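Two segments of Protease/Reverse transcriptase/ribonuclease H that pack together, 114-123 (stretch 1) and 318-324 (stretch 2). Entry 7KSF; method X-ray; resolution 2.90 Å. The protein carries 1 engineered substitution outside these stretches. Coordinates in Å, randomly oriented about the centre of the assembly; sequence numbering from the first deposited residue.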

# COMPACT_ATOMS: atom_id res chain seq x y z
N ALA A 114 17.26 0.49 6.07
CA ALA A 114 17.90 1.49 6.92
C ALA A 114 18.81 0.88 7.97
O ALA A 114 19.27 1.59 8.86
CB ALA A 114 16.84 2.36 7.60
N LEU A 115 19.08 -0.42 7.88
CA LEU A 115 19.95 -1.08 8.84
C LEU A 115 21.42 -0.78 8.53
O LEU A 115 21.77 -0.48 7.39
CB LEU A 115 19.72 -2.59 8.81
CG LEU A 115 18.42 -3.11 9.41
CD1 LEU A 115 18.26 -4.59 9.12
CD2 LEU A 115 18.38 -2.85 10.91
N PRO A 116 22.28 -0.84 9.54
CA PRO A 116 23.72 -0.70 9.29
C PRO A 116 24.22 -1.82 8.39
O PRO A 116 23.63 -2.90 8.31
CB PRO A 116 24.35 -0.78 10.69
CG PRO A 116 23.23 -0.43 11.62
CD PRO A 116 21.99 -0.95 10.98
N GLU A 117 25.34 -1.55 7.71
CA GLU A 117 25.92 -2.55 6.82
C GLU A 117 26.28 -3.83 7.56
O GLU A 117 26.31 -4.91 6.96
CB GLU A 117 27.16 -1.98 6.12
CG GLU A 117 27.80 -2.93 5.12
CD GLU A 117 26.88 -3.28 3.97
OE1 GLU A 117 26.07 -2.42 3.57
OE2 GLU A 117 26.95 -4.42 3.47
N ASP A 118 26.55 -3.73 8.86
CA ASP A 118 26.85 -4.91 9.66
C ASP A 118 25.66 -5.87 9.67
O ASP A 118 25.79 -7.05 9.30
CB ASP A 118 27.23 -4.49 11.08
CG ASP A 118 28.20 -5.46 11.73
OD1 ASP A 118 28.95 -6.14 11.00
OD2 ASP A 118 28.23 -5.51 12.98
N GLN A 119 24.49 -5.39 10.09
CA GLN A 119 23.29 -6.21 10.04
C GLN A 119 22.77 -6.39 8.62
O GLN A 119 22.10 -7.38 8.32
CB GLN A 119 22.20 -5.62 10.93
CG GLN A 119 22.33 -5.97 12.41
CD GLN A 119 23.29 -5.06 13.15
OE1 GLN A 119 23.64 -3.98 12.68
NE2 GLN A 119 23.72 -5.50 14.33
N LYS A 120 23.08 -5.43 7.73
CA LYS A 120 22.62 -5.53 6.35
C LYS A 120 23.16 -6.79 5.67
O LYS A 120 22.49 -7.36 4.80
CB LYS A 120 23.04 -4.28 5.58
CG LYS A 120 22.62 -4.25 4.12
CD LYS A 120 22.85 -2.86 3.54
CE LYS A 120 22.54 -2.83 2.05
NZ LYS A 120 22.60 -1.44 1.52
N GLN A 121 24.36 -7.23 6.05
CA GLN A 121 24.89 -8.46 5.49
C GLN A 121 24.27 -9.69 6.15
O GLN A 121 24.22 -10.76 5.52
CB GLN A 121 26.41 -8.49 5.62
CG GLN A 121 27.12 -7.48 4.73
CD GLN A 121 26.78 -7.66 3.26
OE1 GLN A 121 26.51 -8.77 2.81
NE2 GLN A 121 26.80 -6.56 2.51
N GLN A 122 23.82 -9.57 7.40
CA GLN A 122 23.09 -10.67 8.02
C GLN A 122 21.80 -10.95 7.27
O GLN A 122 21.44 -12.12 7.05
CB GLN A 122 22.79 -10.34 9.48
CG GLN A 122 23.99 -9.91 10.30
CD GLN A 122 23.66 -9.77 11.77
OE1 GLN A 122 24.06 -8.81 12.42
NE2 GLN A 122 22.92 -10.74 12.29
N LEU A 123 21.09 -9.90 6.86
CA LEU A 123 19.86 -10.07 6.10
C LEU A 123 20.13 -10.70 4.75
O LEU A 123 19.42 -11.62 4.32
CB LEU A 123 19.15 -8.72 5.94
CG LEU A 123 17.98 -8.71 4.97
CD1 LEU A 123 16.90 -9.69 5.41
CD2 LEU A 123 17.41 -7.31 4.83
N ASP A 318 16.66 -1.81 19.04
CA ASP A 318 18.04 -2.28 18.93
C ASP A 318 18.27 -2.85 17.54
O ASP A 318 17.52 -3.74 17.11
CB ASP A 318 18.31 -3.33 20.00
CG ASP A 318 19.78 -3.41 20.38
OD1 ASP A 318 20.63 -3.31 19.47
OD2 ASP A 318 20.07 -3.55 21.58
N PRO A 319 19.27 -2.37 16.79
CA PRO A 319 19.50 -2.91 15.44
C PRO A 319 19.81 -4.39 15.43
O PRO A 319 19.36 -5.10 14.52
CB PRO A 319 20.68 -2.08 14.93
CG PRO A 319 20.65 -0.83 15.74
CD PRO A 319 20.16 -1.23 17.09
N LYS A 320 20.55 -4.89 16.42
CA LYS A 320 20.88 -6.31 16.44
C LYS A 320 19.68 -7.16 16.84
O LYS A 320 19.51 -8.27 16.33
CB LYS A 320 22.06 -6.57 17.38
CG LYS A 320 21.75 -6.39 18.86
CD LYS A 320 22.86 -6.94 19.76
CE LYS A 320 22.45 -6.90 21.23
NZ LYS A 320 21.26 -7.76 21.51
N GLU A 321 18.84 -6.65 17.74
CA GLU A 321 17.70 -7.43 18.21
C GLU A 321 16.59 -7.50 17.17
O GLU A 321 15.86 -8.49 17.12
CB GLU A 321 17.15 -6.84 19.51
CG GLU A 321 16.18 -7.76 20.24
CD GLU A 321 15.41 -7.05 21.34
OE1 GLU A 321 15.32 -5.80 21.29
OE2 GLU A 321 14.89 -7.74 22.24
N HIS A 322 16.45 -6.46 16.34
CA HIS A 322 15.46 -6.50 15.27
C HIS A 322 15.72 -7.67 14.33
O HIS A 322 14.79 -8.37 13.92
CB HIS A 322 15.46 -5.18 14.50
CG HIS A 322 14.33 -5.04 13.53
ND1 HIS A 322 13.05 -5.44 13.81
CD2 HIS A 322 14.29 -4.53 12.27
CE1 HIS A 322 12.27 -5.19 12.78
NE2 HIS A 322 13.00 -4.64 11.83
N VAL A 323 16.99 -7.91 14.00
CA VAL A 323 17.33 -9.02 13.11
C VAL A 323 17.21 -10.35 13.84
O VAL A 323 16.82 -11.37 13.24
CB VAL A 323 18.74 -8.81 12.53
CG1 VAL A 323 19.03 -9.84 11.44
CG2 VAL A 323 18.88 -7.40 11.99
N GLN A 324 17.54 -10.38 15.13
CA GLN A 324 17.41 -11.61 15.91
C GLN A 324 15.96 -12.06 15.99
O GLN A 324 15.65 -13.24 15.80
CB GLN A 324 17.99 -11.40 17.32
CG GLN A 324 19.51 -11.27 17.35
CD GLN A 324 20.03 -10.83 18.71
OE1 GLN A 324 19.29 -10.28 19.53
NE2 GLN A 324 21.31 -11.07 18.96

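Two helix starts lie side by side in this contact. Helix 117-123 and helix 319-324 run nearly parallel, with 7° between their N-to-C directions. Their axes come no closer than 10.2 Å, and side chains from both stretches meet between them. The contact is small, burying 313 Å² with both sides summed. No hydrogen bond crosses it. The contacts between the stretches are van der Waals packing.

The apolar contacts come first. L115 lies just ahead of its helix. Its CA-to-CB bond points sideways, but the end of the side chain comes nearer to the other stretch. With chi1 in m and chi2 in t, its CD1 reaches 4.1 Å from CG2 of V323. L115 also approaches the backbone, with CD2 of L115 4.4 Å from the carbonyl O of P319. P116 meets P319 ring to ring, CD of P116 lying 4.3 Å from CB of P319. Both prolines direct CA-to-CB toward the partner stretch, and both rings have the C-gamma exo pucker.

V323 has the largest area covered by the opposite stretch, 75 Å². It points toward stretch 1 and touches three of its residues. Besides L115, it meets Q119, whose CG lies 3.8 Å from CG2 of V323. It also meets Q122, whose NE2 lies 4.1 Å from CG1 of V323. The same CG2 methyl thus serves the closest contacts to L115 and Q119, while CG1 makes the closest contact to Q122.

Q119 is the polar residue most involved. It points toward stretch 2 and touches P319, K320 and V323. CG of Q119 lies 3.7 Å from O of P319 as well as against CG2 of V323, so its aliphatic part packs on both backbone and side chain. The amide end bends over the start of the other helix. There NE2 of Q119 lies 3.6 Å from CA of K320. NE2 of Q119 is equally 3.6 Å from CB of K320. OE1 of Q119 is 4.2 Å from CB of P319. These are contacts with carbon, so the amide gains no hydrogen bond from them. The K320 side chain takes little further part, because its end leads away.

Hydrogen bonds within each stretch are found at both helix starts. In stretch 2, D318 is the N-cap. OD1 of D318 accepts a weak capping bond from N of K320, at 3.4 Å and an angle of 150°. The backbone O of D318 accepts from N of H322 at 3.0 Å, a normal helical bond. In stretch 1, P116 holds the N-cap position. Proline has no side-chain acceptor, but the backbone O of P116 accepts from N of K120 at 2.7 Å. The next turn is marked by N of L123 bonding to O of Q119 at 3.1 Å.

Another side-chain bond lies away from the contact. NE2 of Q121 donates to OE2 of E117, one turn earlier, at 2.4 Å. That distance is very short and should be read with the 2.90 Å resolution in mind. Neither residue touches stretch 2.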